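Local structure of tryptophan halogenase superfamily (Brevundimonas sp. BAL3, 6FRL) at residues B[87-92]-B[99-104]; B[266-271]-B[279-284]; B[188-193]-B[211-216]; B[41-46]-B[183-188]; B[107-112]-B[155-160]. The protein is a flavin-dependent halogenase that prefers bromination over chlorination, probably using reduced flavin and oxygen to oxidise halide for attack on an aromatic substrate. All blocks are in the same frame, centred on the assembly; numbering follows the deposited sequence.

Contact 1 of 5, residues B[87-92]-B[99-104]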
# COMPACT_ATOMS: atom_id res chain seq x y z
N GLY B 87 6.22 -23.09 4.36
CA GLY B 87 4.82 -22.84 4.01
C GLY B 87 3.87 -23.81 4.72
O GLY B 87 4.28 -24.54 5.63
N ILE B 88 2.61 -23.85 4.31
CA ILE B 88 1.65 -24.79 4.92
C ILE B 88 1.12 -25.72 3.86
O ILE B 88 0.84 -25.30 2.73
CB ILE B 88 0.44 -24.05 5.52
CG1 ILE B 88 0.89 -23.03 6.56
CG2 ILE B 88 -0.58 -25.03 6.11
CD1 ILE B 88 -0.24 -22.15 7.08
N ARG B 89 0.98 -26.99 4.23
CA ARG B 89 0.52 -28.01 3.29
C ARG B 89 -0.93 -28.41 3.56
O ARG B 89 -1.22 -28.94 4.62
CB ARG B 89 1.45 -29.20 3.36
CG ARG B 89 1.22 -30.19 2.24
CD ARG B 89 2.35 -31.18 2.17
NE ARG B 89 2.21 -32.06 1.01
CZ ARG B 89 3.19 -32.82 0.51
NH1 ARG B 89 4.39 -32.85 1.06
NH2 ARG B 89 2.95 -33.56 -0.57
N PHE B 90 -1.82 -28.13 2.61
CA PHE B 90 -3.27 -28.39 2.75
C PHE B 90 -3.63 -29.73 2.09
O PHE B 90 -3.45 -29.91 0.86
CB PHE B 90 -4.09 -27.25 2.15
CG PHE B 90 -4.01 -25.99 2.96
CD1 PHE B 90 -4.81 -25.81 4.06
CD2 PHE B 90 -3.06 -25.02 2.67
CE1 PHE B 90 -4.69 -24.67 4.84
CE2 PHE B 90 -2.95 -23.87 3.44
CZ PHE B 90 -3.76 -23.70 4.53
N LEU B 91 -4.09 -30.68 2.92
CA LEU B 91 -4.39 -32.05 2.51
C LEU B 91 -5.87 -32.31 2.65
O LEU B 91 -6.48 -31.94 3.68
CB LEU B 91 -3.60 -33.07 3.35
CG LEU B 91 -2.08 -32.93 3.21
CD1 LEU B 91 -1.31 -33.80 4.19
CD2 LEU B 91 -1.66 -33.23 1.78
N ASP B 92 -6.45 -32.87 1.58
CA ASP B 92 -7.84 -33.36 1.53
C ASP B 92 -8.93 -32.26 1.62
O ASP B 92 -10.05 -32.59 1.99
CB ASP B 92 -8.11 -34.46 2.59
CG ASP B 92 -7.12 -35.63 2.51
OD1 ASP B 92 -6.53 -35.95 1.44
OD2 ASP B 92 -6.92 -36.27 3.54
N ASP B 99 -3.89 -32.09 -2.48
CA ASP B 99 -2.57 -31.77 -1.94
C ASP B 99 -2.00 -30.49 -2.62
O ASP B 99 -1.67 -30.53 -3.81
CB ASP B 99 -1.66 -32.98 -2.17
CG ASP B 99 -0.28 -32.85 -1.53
OD1 ASP B 99 0.11 -31.76 -1.05
OD2 ASP B 99 0.45 -33.87 -1.54
N PHE B 100 -1.93 -29.39 -1.85
CA PHE B 100 -1.23 -28.19 -2.28
C PHE B 100 -0.46 -27.50 -1.13
O PHE B 100 -0.74 -27.73 0.03
CB PHE B 100 -2.16 -27.23 -3.03
CG PHE B 100 -3.05 -26.40 -2.14
CD1 PHE B 100 -4.30 -26.87 -1.73
CD2 PHE B 100 -2.65 -25.10 -1.74
CE1 PHE B 100 -5.13 -26.10 -0.92
CE2 PHE B 100 -3.48 -24.32 -0.92
CZ PHE B 100 -4.72 -24.81 -0.51
N ILE B 101 0.55 -26.70 -1.49
CA ILE B 101 1.36 -25.95 -0.51
C ILE B 101 1.23 -24.42 -0.73
O ILE B 101 1.50 -23.91 -1.85
CB ILE B 101 2.86 -26.34 -0.56
CG1 ILE B 101 3.06 -27.78 -0.12
CG2 ILE B 101 3.67 -25.48 0.38
CD1 ILE B 101 4.47 -28.34 -0.32
N HIS B 102 0.88 -23.71 0.36
CA HIS B 102 0.95 -22.23 0.42
C HIS B 102 2.30 -21.84 0.93
O HIS B 102 2.57 -21.97 2.11
CB HIS B 102 -0.15 -21.65 1.33
CG HIS B 102 -0.08 -20.16 1.51
ND1 HIS B 102 -0.74 -19.50 2.53
CD2 HIS B 102 0.61 -19.22 0.83
CE1 HIS B 102 -0.44 -18.22 2.48
NE2 HIS B 102 0.36 -18.02 1.44
N PRO B 103 3.16 -21.35 0.04
CA PRO B 103 4.52 -20.99 0.42
C PRO B 103 4.66 -19.52 0.80
O PRO B 103 3.73 -18.75 0.59
CB PRO B 103 5.28 -21.25 -0.87
CG PRO B 103 4.32 -20.75 -1.93
CD PRO B 103 2.99 -21.20 -1.42
N PHE B 104 5.84 -19.13 1.25
CA PHE B 104 6.23 -17.71 1.33
C PHE B 104 7.05 -17.36 0.10
O PHE B 104 8.28 -17.49 0.11
CB PHE B 104 7.02 -17.44 2.61
CG PHE B 104 6.40 -18.04 3.83
CD1 PHE B 104 5.16 -17.61 4.26
CD2 PHE B 104 7.03 -19.06 4.55
CE1 PHE B 104 4.56 -18.15 5.39
CE2 PHE B 104 6.44 -19.61 5.69
CZ PHE B 104 5.20 -19.15 6.10
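I88 and H102 exchange two backbone hydrogen bonds, I88 N to H102 O and H102 N to I88 O, both 2.9 Å long. F90 and F100 repeat the pair less evenly, with F90 N to F100 O at 2.8 Å and F100 N to F90 O at 3.2 Å. Among the polar side chains, R89 runs out extended and grips D99 side-on: NH2 reaches the syn lone pair of OD2 at 2.7 Å, while NE meets OD1 at 3.0 Å from 23° outside the carboxylate plane. The H102 ring is turned to E351 and S449. Van der Waals contacts occupy both faces. R89 CG lies 3.8 Å from I101 CG1, and L91 CD2 rests beside the D99 carboxylate. On the opposite face, F90 CB sits over the face of the F100 ring, 3.9 Å from its centroid; the two rings are nearly parallel, at 20°, but slid apart with little overlap. The whole is an antiparallel beta hairpin, with 99-103 the outermost strand of a mixed sheet.

Contact 2 of 5, residues B[266-271]-B[279-284]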
# COMPACT_ATOMS: atom_id res chain seq x y z
N PRO B 266 9.91 -29.60 6.65
CA PRO B 266 9.94 -28.13 6.66
C PRO B 266 8.61 -27.47 6.23
O PRO B 266 8.60 -26.50 5.46
CB PRO B 266 11.06 -27.80 5.66
CG PRO B 266 11.02 -28.92 4.69
CD PRO B 266 10.44 -30.15 5.39
N PHE B 267 7.51 -27.98 6.76
CA PHE B 267 6.20 -27.38 6.55
C PHE B 267 5.21 -27.83 7.62
O PHE B 267 5.42 -28.86 8.28
CB PHE B 267 5.64 -27.73 5.18
CG PHE B 267 5.65 -29.19 4.88
CD1 PHE B 267 4.65 -30.01 5.38
CD2 PHE B 267 6.65 -29.75 4.05
CE1 PHE B 267 4.65 -31.38 5.07
CE2 PHE B 267 6.65 -31.10 3.74
CZ PHE B 267 5.66 -31.92 4.27
N THR B 268 4.15 -27.04 7.79
CA THR B 268 3.06 -27.39 8.68
C THR B 268 2.06 -28.22 7.87
O THR B 268 1.80 -27.91 6.69
CB THR B 268 2.42 -26.10 9.20
OG1 THR B 268 3.43 -25.33 9.86
CG2 THR B 268 1.30 -26.38 10.16
N ARG B 269 1.52 -29.28 8.49
CA ARG B 269 0.45 -30.08 7.84
C ARG B 269 -0.91 -29.61 8.30
O ARG B 269 -1.13 -29.52 9.50
CB ARG B 269 0.55 -31.55 8.19
CG ARG B 269 1.64 -32.30 7.44
CD ARG B 269 1.96 -33.62 8.13
NE ARG B 269 3.36 -33.98 7.94
CZ ARG B 269 3.85 -34.47 6.82
NH1 ARG B 269 3.07 -34.70 5.74
NH2 ARG B 269 5.16 -34.73 6.75
N VAL B 270 -1.80 -29.29 7.35
CA VAL B 270 -3.20 -29.00 7.68
C VAL B 270 -4.14 -29.92 6.92
O VAL B 270 -4.32 -29.75 5.74
CB VAL B 270 -3.56 -27.52 7.42
CG1 VAL B 270 -5.05 -27.28 7.66
CG2 VAL B 270 -2.76 -26.62 8.35
N THR B 271 -4.71 -30.90 7.64
CA THR B 271 -5.47 -32.00 7.06
C THR B 271 -6.97 -31.85 7.37
O THR B 271 -7.38 -31.88 8.54
CB THR B 271 -4.98 -33.36 7.59
OG1 THR B 271 -3.59 -33.52 7.29
CG2 THR B 271 -5.76 -34.54 6.96
N TRP B 279 -4.08 -30.01 12.65
CA TRP B 279 -2.79 -29.39 12.46
C TRP B 279 -1.64 -30.31 12.92
O TRP B 279 -1.82 -31.23 13.75
CB TRP B 279 -2.79 -28.02 13.15
CG TRP B 279 -2.49 -27.96 14.64
CD1 TRP B 279 -1.27 -28.13 15.26
CD2 TRP B 279 -3.42 -27.58 15.67
NE1 TRP B 279 -1.40 -27.92 16.61
CE2 TRP B 279 -2.70 -27.58 16.90
CE3 TRP B 279 -4.78 -27.26 15.68
CZ2 TRP B 279 -3.30 -27.27 18.12
CZ3 TRP B 279 -5.39 -26.95 16.90
CH2 TRP B 279 -4.64 -26.95 18.11
N GLY B 280 -0.46 -30.05 12.37
CA GLY B 280 0.72 -30.84 12.64
C GLY B 280 1.96 -29.98 12.52
O GLY B 280 2.41 -29.72 11.42
N ILE B 281 2.50 -29.56 13.66
CA ILE B 281 3.56 -28.58 13.72
C ILE B 281 4.82 -29.27 14.23
O ILE B 281 4.91 -29.61 15.41
CB ILE B 281 3.10 -27.40 14.59
CG1 ILE B 281 1.92 -26.70 13.86
CG2 ILE B 281 4.28 -26.45 14.90
CD1 ILE B 281 1.35 -25.47 14.55
N PRO B 282 5.79 -29.52 13.34
CA PRO B 282 6.95 -30.29 13.75
C PRO B 282 8.02 -29.44 14.44
O PRO B 282 8.48 -28.44 13.89
CB PRO B 282 7.48 -30.83 12.44
CG PRO B 282 7.02 -29.88 11.39
CD PRO B 282 5.83 -29.16 11.90
N LEU B 283 8.39 -29.84 15.67
CA LEU B 283 9.63 -29.37 16.32
C LEU B 283 10.72 -30.40 16.10
O LEU B 283 10.46 -31.43 15.46
CB LEU B 283 9.39 -29.10 17.82
CG LEU B 283 8.23 -28.12 18.13
CD1 LEU B 283 8.09 -27.85 19.62
CD2 LEU B 283 8.38 -26.81 17.39
N ARG B 284 11.93 -30.13 16.59
CA ARG B 284 13.09 -31.03 16.36
C ARG B 284 12.92 -32.46 16.86
O ARG B 284 13.28 -33.38 16.12
CB ARG B 284 14.40 -30.44 16.92
CG ARG B 284 15.09 -29.52 15.92
CD ARG B 284 16.59 -29.38 16.16
NE ARG B 284 16.90 -28.83 17.48
CZ ARG B 284 16.71 -27.56 17.86
NH1 ARG B 284 16.18 -26.63 17.05
NH2 ARG B 284 17.05 -27.21 19.12
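R269 lies across from G280 and is tied to it by a nearly straight backbone hydrogen bond, R269 N to G280 O, 3.1 Å with 170° at the hydrogen. Its CB is 4.2 Å from G280 O. From there chi1 of -77° sets CG anti to the carbonyl carbon, at the edge of the F267 ring and in its plane. The chain bends at chi3, and F267 CE1 lies 3.6 Å above the plane of the guanidinium, over its centre; the tip thus lies against F267, two residues earlier and just before the strand. These residues form the beta hairpin of strands 268-273 and 276-282 within a mixed sheet, where strand 87-91 borders 268-273 on its other side. Along the hairpin, W279 CA makes a CA-H...O contact with R269 O at 3.4 Å. T268 and I281 lie side by side, CG2 of T268 being 3.8 Å from CG1 of I281, while T268 OG1 bonds H166. Where the pairing ends, P282 CG packs 3.6 Å from F267 O.

Contact 3 of 5, residues B[188-193]-B[211-216]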
# COMPACT_ATOMS: atom_id res chain seq x y z
N ILE B 188 7.26 -9.19 38.38
CA ILE B 188 6.55 -9.36 39.62
C ILE B 188 5.70 -10.60 39.50
O ILE B 188 4.76 -10.63 38.72
CB ILE B 188 5.63 -8.17 39.93
CG1 ILE B 188 6.46 -6.91 40.17
CG2 ILE B 188 4.74 -8.49 41.14
CD1 ILE B 188 5.65 -5.63 40.32
N ASP B 189 6.03 -11.62 40.30
CA ASP B 189 5.27 -12.86 40.36
C ASP B 189 4.18 -12.67 41.40
O ASP B 189 4.47 -12.54 42.58
CB ASP B 189 6.20 -14.02 40.73
CG ASP B 189 5.55 -15.38 40.54
OD1 ASP B 189 4.30 -15.52 40.41
OD2 ASP B 189 6.34 -16.36 40.51
N ALA B 190 2.92 -12.63 40.96
CA ALA B 190 1.79 -12.29 41.83
C ALA B 190 0.47 -12.36 41.08
O ALA B 190 0.40 -11.98 39.91
CB ALA B 190 1.96 -10.88 42.37
N ARG B 191 -0.57 -12.87 41.76
CA ARG B 191 -1.96 -12.76 41.28
C ARG B 191 -2.49 -11.34 41.51
O ARG B 191 -2.10 -10.67 42.46
CB ARG B 191 -2.87 -13.75 42.01
CG ARG B 191 -2.59 -15.21 41.73
CD ARG B 191 -3.66 -16.10 42.36
NE ARG B 191 -3.18 -17.48 42.52
CZ ARG B 191 -3.95 -18.56 42.73
NH1 ARG B 191 -5.28 -18.48 42.80
NH2 ARG B 191 -3.37 -19.76 42.86
N ILE B 192 -3.39 -10.89 40.63
CA ILE B 192 -3.95 -9.54 40.71
C ILE B 192 -5.33 -9.70 41.33
O ILE B 192 -6.13 -10.52 40.85
CB ILE B 192 -4.05 -8.91 39.29
CG1 ILE B 192 -2.64 -8.75 38.68
CG2 ILE B 192 -4.72 -7.53 39.33
CD1 ILE B 192 -2.60 -8.72 37.17
N ARG B 193 -5.59 -8.95 42.42
CA ARG B 193 -6.90 -8.99 43.10
C ARG B 193 -7.92 -8.09 42.40
O ARG B 193 -9.07 -8.47 42.24
CB ARG B 193 -6.77 -8.54 44.57
CG ARG B 193 -8.02 -8.71 45.44
CD ARG B 193 -7.92 -7.87 46.73
NE ARG B 193 -6.80 -8.26 47.61
CZ ARG B 193 -6.11 -7.44 48.41
NH1 ARG B 193 -6.38 -6.14 48.51
NH2 ARG B 193 -5.13 -7.93 49.16
N ASP B 211 -1.32 -9.70 47.82
CA ASP B 211 -0.69 -9.21 49.06
C ASP B 211 -0.96 -7.73 49.42
O ASP B 211 -0.49 -7.25 50.45
CB ASP B 211 0.83 -9.56 49.11
CG ASP B 211 1.68 -8.79 48.10
OD1 ASP B 211 1.32 -7.67 47.70
OD2 ASP B 211 2.74 -9.33 47.70
N GLY B 212 -1.68 -7.00 48.56
CA GLY B 212 -2.07 -5.61 48.83
C GLY B 212 -1.14 -4.55 48.26
O GLY B 212 -1.45 -3.35 48.35
N ARG B 213 -0.02 -4.96 47.67
CA ARG B 213 0.83 -4.02 46.95
C ARG B 213 0.07 -3.43 45.77
O ARG B 213 -0.81 -4.07 45.17
CB ARG B 213 2.13 -4.68 46.44
CG ARG B 213 3.22 -4.91 47.49
CD ARG B 213 4.45 -5.54 46.86
NE ARG B 213 4.22 -6.95 46.50
CZ ARG B 213 4.88 -7.63 45.55
NH1 ARG B 213 5.86 -7.04 44.84
NH2 ARG B 213 4.58 -8.91 45.32
N GLU B 214 0.41 -2.19 45.45
CA GLU B 214 -0.10 -1.52 44.29
C GLU B 214 1.01 -1.44 43.25
O GLU B 214 2.15 -1.20 43.60
CB GLU B 214 -0.59 -0.11 44.64
CG GLU B 214 -1.90 -0.11 45.45
CD GLU B 214 -2.64 1.20 45.48
OE1 GLU B 214 -2.08 2.25 45.11
OE2 GLU B 214 -3.81 1.18 45.88
N VAL B 215 0.65 -1.65 41.97
CA VAL B 215 1.55 -1.42 40.84
C VAL B 215 0.91 -0.35 39.98
O VAL B 215 -0.12 -0.57 39.32
CB VAL B 215 1.76 -2.69 40.00
CG1 VAL B 215 2.83 -2.44 38.93
CG2 VAL B 215 2.11 -3.88 40.90
N GLU B 216 1.52 0.82 40.02
CA GLU B 216 1.07 1.99 39.32
C GLU B 216 1.72 2.02 37.96
O GLU B 216 2.84 1.50 37.80
CB GLU B 216 1.51 3.25 40.05
CG GLU B 216 0.99 3.43 41.48
CD GLU B 216 1.48 4.72 42.11
OE1 GLU B 216 2.70 5.01 42.00
OE2 GLU B 216 0.65 5.43 42.69
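Chi1 of I188, -66°, sets CG1 anti to the carbonyl carbon and chi2, 173°, extends CD1; chi1 of V215, -173°, puts CG1 anti to the backbone N, leaving CG2 anti to the carbonyl carbon. The two side chains meet tip to tip, I188 CD1 to V215 CG2 at 4.0 Å. R213, bent at chi3, slides past I188 the opposite way, its NH1 4.1 Å from I188 CG2, with A190 CB near its NH2. D211 fixes that guanidinium side-on: OD2 lies close to the guanidinium plane and accepts from R213 NH2 and NE, each at 3.0 Å. The same carboxylate forms an Asx turn, OD1 taking R213 N at 3.0 Å, so one aspartate shapes the turn and holds the arginine beside the isoleucine. G212, with positive phi, lies inside this turn; R193 NH2, bonded to D210 O, comes within 3.6 Å of G212 N. The contact lies at the surface, where edge strand 186-189 of the mixed sheet, beside its parallel neighbour 40-45, gives way to the antiparallel strands 192-197, 204-209 and 214-216, consistent with the three-stranded meander of glutathione reductase-type FAD folds. I188 also packs on L209, and V215 on V15 of strand 13-17.

Contact 4 of 5, residues B[41-46]-B[183-188]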
# COMPACT_ATOMS: atom_id res chain seq x y z
N ILE B 41 9.63 -0.28 32.72
CA ILE B 41 8.80 -1.31 32.18
C ILE B 41 8.77 -2.44 33.20
O ILE B 41 9.82 -2.87 33.71
CB ILE B 41 9.32 -1.81 30.82
CG1 ILE B 41 9.40 -0.65 29.80
CG2 ILE B 41 8.44 -2.94 30.28
CD1 ILE B 41 10.22 -0.98 28.56
N THR B 42 7.57 -2.94 33.45
CA THR B 42 7.34 -4.03 34.38
C THR B 42 6.27 -4.98 33.80
O THR B 42 5.28 -4.53 33.23
CB THR B 42 6.82 -3.47 35.70
OG1 THR B 42 7.71 -2.46 36.18
CG2 THR B 42 6.68 -4.56 36.74
N VAL B 43 6.50 -6.28 33.95
CA VAL B 43 5.55 -7.33 33.62
C VAL B 43 5.02 -7.90 34.96
O VAL B 43 5.78 -8.05 35.91
CB VAL B 43 6.22 -8.48 32.83
CG1 VAL B 43 5.28 -9.69 32.68
CG2 VAL B 43 6.67 -8.00 31.46
N VAL B 44 3.73 -8.21 35.00
CA VAL B 44 3.06 -8.84 36.12
C VAL B 44 2.40 -10.14 35.65
O VAL B 44 1.47 -10.10 34.88
CB VAL B 44 1.98 -7.89 36.71
CG1 VAL B 44 1.27 -8.55 37.88
CG2 VAL B 44 2.59 -6.57 37.14
N GLU B 45 2.89 -11.28 36.12
CA GLU B 45 2.36 -12.60 35.74
C GLU B 45 2.41 -13.54 36.94
O GLU B 45 3.03 -13.21 37.95
CB GLU B 45 3.20 -13.19 34.57
CG GLU B 45 4.71 -13.33 34.83
CD GLU B 45 5.45 -14.14 33.76
OE1 GLU B 45 4.81 -14.86 32.96
OE2 GLU B 45 6.70 -14.10 33.71
N SER B 46 1.81 -14.73 36.76
CA SER B 46 1.86 -15.84 37.72
C SER B 46 2.10 -17.18 37.02
O SER B 46 3.02 -17.92 37.40
CB SER B 46 0.55 -15.89 38.52
OG SER B 46 -0.53 -16.19 37.65
N GLY B 183 17.81 -5.86 29.98
CA GLY B 183 17.69 -4.44 29.63
C GLY B 183 16.95 -3.58 30.67
O GLY B 183 16.72 -2.38 30.43
N GLY B 184 16.55 -4.19 31.79
CA GLY B 184 16.01 -3.46 32.92
C GLY B 184 14.52 -3.55 33.14
O GLY B 184 13.95 -2.68 33.78
N CYS B 185 13.88 -4.58 32.60
CA CYS B 185 12.48 -4.80 32.78
C CYS B 185 12.31 -5.50 34.11
O CYS B 185 12.91 -6.54 34.33
CB CYS B 185 11.89 -5.65 31.63
SG CYS B 185 10.11 -6.03 31.78
N ALA B 186 11.48 -4.91 34.99
CA ALA B 186 11.07 -5.53 36.27
C ALA B 186 10.08 -6.67 36.06
O ALA B 186 9.31 -6.65 35.11
CB ALA B 186 10.45 -4.47 37.21
N ARG B 187 10.09 -7.63 36.98
CA ARG B 187 9.16 -8.77 36.92
C ARG B 187 8.58 -8.99 38.31
O ARG B 187 9.31 -8.97 39.29
CB ARG B 187 9.86 -10.04 36.42
CG ARG B 187 8.92 -11.26 36.44
CD ARG B 187 9.53 -12.49 35.85
NE ARG B 187 8.66 -13.66 35.97
CZ ARG B 187 8.54 -14.45 37.04
NH1 ARG B 187 9.21 -14.21 38.16
NH2 ARG B 187 7.71 -15.50 37.00
N ILE B 188 7.26 -9.19 38.38
CA ILE B 188 6.55 -9.36 39.62
C ILE B 188 5.70 -10.60 39.50
O ILE B 188 4.76 -10.63 38.72
CB ILE B 188 5.63 -8.17 39.93
CG1 ILE B 188 6.46 -6.91 40.17
CG2 ILE B 188 4.74 -8.49 41.14
CD1 ILE B 188 5.65 -5.63 40.32
O HOH W 1 12.13 -0.80 34.40
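E45 and R187 meet toward the C-terminal end of strand 40-45, and with I188 they account for much of the buried surface. The first torsion of E45, 56°, sets CG between its backbone N and carbonyl carbon, and the extended chain beyond brings OE2 to R187 NE at 3.0 Å. This salt bridge is straight and lies in the guanidinium plane, but it reaches OE2 on the anti side, 24° out of the carboxylate plane; the two side chains cross at about a right angle. W24 NE1 bonds the same oxygen, which holds two donors. I188, with the largest area buried, carries two of the four backbone hydrogen bonds: its N donates to V43 O at 3.1 Å, and its O accepts from E45 N at 3.3 Å; A186 makes the other two. I188 CD1 also rests 3.9 Å from T42 CG2. C185 SG packs 3.8 Å from I41 CG2, just after G184 closes helix 169-182 with a Schellman motif. A water joins I41 N and G184 O. Strand 40-45 lies between 186-189 and 13-17 in a Rossmann-like sheet; the E45 side chain touches the GxGxxG-type turn, consistent with a dinucleotide-binding fold. Helix 20-33 covers I41 and V43, helix 169-182 packs against C185 and R187, and strand 204-209 lies against V44 and I188.

Contact 5 of 5, residues B[107-112]-B[155-160]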
# COMPACT_ATOMS: atom_id res chain seq x y z
N TYR B 107 5.06 -16.78 -7.62
CA TYR B 107 5.05 -17.81 -8.67
C TYR B 107 5.63 -17.30 -9.98
O TYR B 107 5.19 -16.30 -10.52
CB TYR B 107 3.63 -18.28 -8.93
CG TYR B 107 3.02 -19.02 -7.78
CD1 TYR B 107 3.24 -20.39 -7.60
CD2 TYR B 107 2.23 -18.37 -6.85
CE1 TYR B 107 2.67 -21.07 -6.53
CE2 TYR B 107 1.66 -19.05 -5.78
CZ TYR B 107 1.89 -20.38 -5.62
OH TYR B 107 1.33 -21.04 -4.57
N GLY B 108 6.63 -17.99 -10.50
CA GLY B 108 7.16 -17.66 -11.80
C GLY B 108 7.82 -16.30 -11.82
O GLY B 108 8.34 -15.81 -10.79
N GLN B 109 7.79 -15.71 -13.02
CA GLN B 109 8.39 -14.42 -13.35
C GLN B 109 7.36 -13.56 -14.07
O GLN B 109 6.87 -13.96 -15.13
CB GLN B 109 9.61 -14.64 -14.25
CG GLN B 109 10.39 -13.40 -14.71
CD GLN B 109 11.13 -12.70 -13.57
OE1 GLN B 109 12.26 -13.10 -13.19
NE2 GLN B 109 10.49 -11.67 -13.00
N ASP B 110 7.02 -12.41 -13.48
CA ASP B 110 6.17 -11.40 -14.14
C ASP B 110 6.89 -10.85 -15.37
O ASP B 110 8.12 -10.71 -15.37
CB ASP B 110 5.80 -10.27 -13.17
CG ASP B 110 4.77 -10.70 -12.10
OD1 ASP B 110 4.44 -11.92 -12.02
OD2 ASP B 110 4.26 -9.83 -11.33
N VAL B 111 6.12 -10.57 -16.41
CA VAL B 111 6.65 -10.14 -17.71
C VAL B 111 5.86 -8.93 -18.21
O VAL B 111 4.63 -8.94 -18.18
CB VAL B 111 6.58 -11.28 -18.74
CG1 VAL B 111 6.93 -10.79 -20.14
CG2 VAL B 111 7.49 -12.42 -18.29
N LYS B 112 6.57 -7.90 -18.64
CA LYS B 112 5.96 -6.70 -19.22
C LYS B 112 4.89 -6.07 -18.33
O LYS B 112 3.91 -5.51 -18.83
CB LYS B 112 5.43 -7.01 -20.64
CG LYS B 112 6.53 -7.36 -21.62
CD LYS B 112 6.01 -7.76 -22.99
CE LYS B 112 7.18 -8.00 -23.95
NZ LYS B 112 6.73 -8.68 -25.19
N PRO B 155 19.81 -13.76 -8.55
CA PRO B 155 19.75 -13.54 -10.00
C PRO B 155 18.44 -12.88 -10.51
O PRO B 155 18.51 -11.86 -11.19
CB PRO B 155 19.91 -14.96 -10.57
CG PRO B 155 20.69 -15.72 -9.53
CD PRO B 155 20.59 -14.98 -8.22
N SER B 156 17.29 -13.45 -10.14
CA SER B 156 15.97 -12.94 -10.54
C SER B 156 14.86 -13.36 -9.56
O SER B 156 15.12 -14.08 -8.60
CB SER B 156 15.63 -13.49 -11.92
OG SER B 156 15.52 -14.91 -11.86
N GLN B 157 13.63 -12.89 -9.85
CA GLN B 157 12.40 -13.29 -9.14
C GLN B 157 12.22 -14.82 -8.85
O GLN B 157 11.64 -15.17 -7.81
CB GLN B 157 11.16 -12.73 -9.90
CG GLN B 157 9.78 -13.04 -9.30
CD GLN B 157 8.61 -12.29 -9.98
OE1 GLN B 157 8.79 -11.27 -10.65
NE2 GLN B 157 7.39 -12.80 -9.81
N LEU B 158 12.70 -15.71 -9.73
CA LEU B 158 12.55 -17.16 -9.54
C LEU B 158 13.25 -17.75 -8.33
O LEU B 158 12.87 -18.82 -7.87
CB LEU B 158 13.04 -17.95 -10.79
CG LEU B 158 11.99 -18.62 -11.67
CD1 LEU B 158 11.47 -17.57 -12.63
CD2 LEU B 158 12.61 -19.79 -12.43
N SER B 159 14.27 -17.07 -7.83
CA SER B 159 15.04 -17.60 -6.69
C SER B 159 14.64 -16.96 -5.36
O SER B 159 15.24 -17.29 -4.34
CB SER B 159 16.56 -17.48 -6.96
OG SER B 159 16.86 -16.26 -7.62
N VAL B 160 13.61 -16.11 -5.36
CA VAL B 160 13.19 -15.40 -4.15
C VAL B 160 12.13 -16.21 -3.41
O VAL B 160 11.06 -16.47 -3.95
CB VAL B 160 12.60 -13.99 -4.45
CG1 VAL B 160 12.31 -13.24 -3.15
CG2 VAL B 160 13.57 -13.18 -5.30
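Two loops come together where Q109 faces Q157 and L158, the latter pair opening a short 3-10 turn at 157-159. Q157 points its CB toward the other loop, and its chain runs extended beyond CG (chi2 172°), carrying the amide alongside the backbone of 108-110. Its NE2 lies 3.3 Å from G108 O. OE1 of Q157 comes to 2.9 Å from Q109 NE2, yet the angle is too poor for a hydrogen bond, and the two amide planes stand 76° apart. Q109 is bent at chi2 (68°), which places CD 3.7 Å from Q157 CB; that CB is 3.3 Å from Q109 NE2 and 3.5 Å from Q109 OE1. NE2 of Q109 makes a weak bond to D110 O in its own loop, and Q109 OE1 is 3.6 Å from S156 CB. L158 CD1 packs on Q109 CB at 3.8 Å and against the G108 backbone at its C, 3.9 Å away. S156 O secures the turn by accepting from both S159 N and S159 OG. Outside the pair, D110 OD1 bonds F116 N at the start of helix 116-125, and Y107 packs on helix 447-456. The arrangement is a loop-to-loop contact built on a 3-10 turn, joining the connection after strand 99-103 to the one before strand 164-168.

In the fold
Contacts 1 and 2 are adjoining parts of one mixed sheet, their centres 11 Å apart: strands 87-91 and 268-273 are neighbours, with R89 N 2.8 Å from T268 O, and V270 N 2.8 Å from R89 O. Contacts 3 and 4 form a second group about 12 Å apart between centres; they share I188, and A190 N lies 3.1 Å from E45 O. This group, at the edge of what is probably the Rossmann-like, dinucleotide-binding part, is across the chain centre from contact 1, the centres of contacts 1 and 4 lying about 39 Å apart. Contact 5 touches contact 1 through Y107 OH and I101 O, 4.0 Å apart. A MES molecule, probably from crystallisation, lies about 4 Å from the I41 side chain.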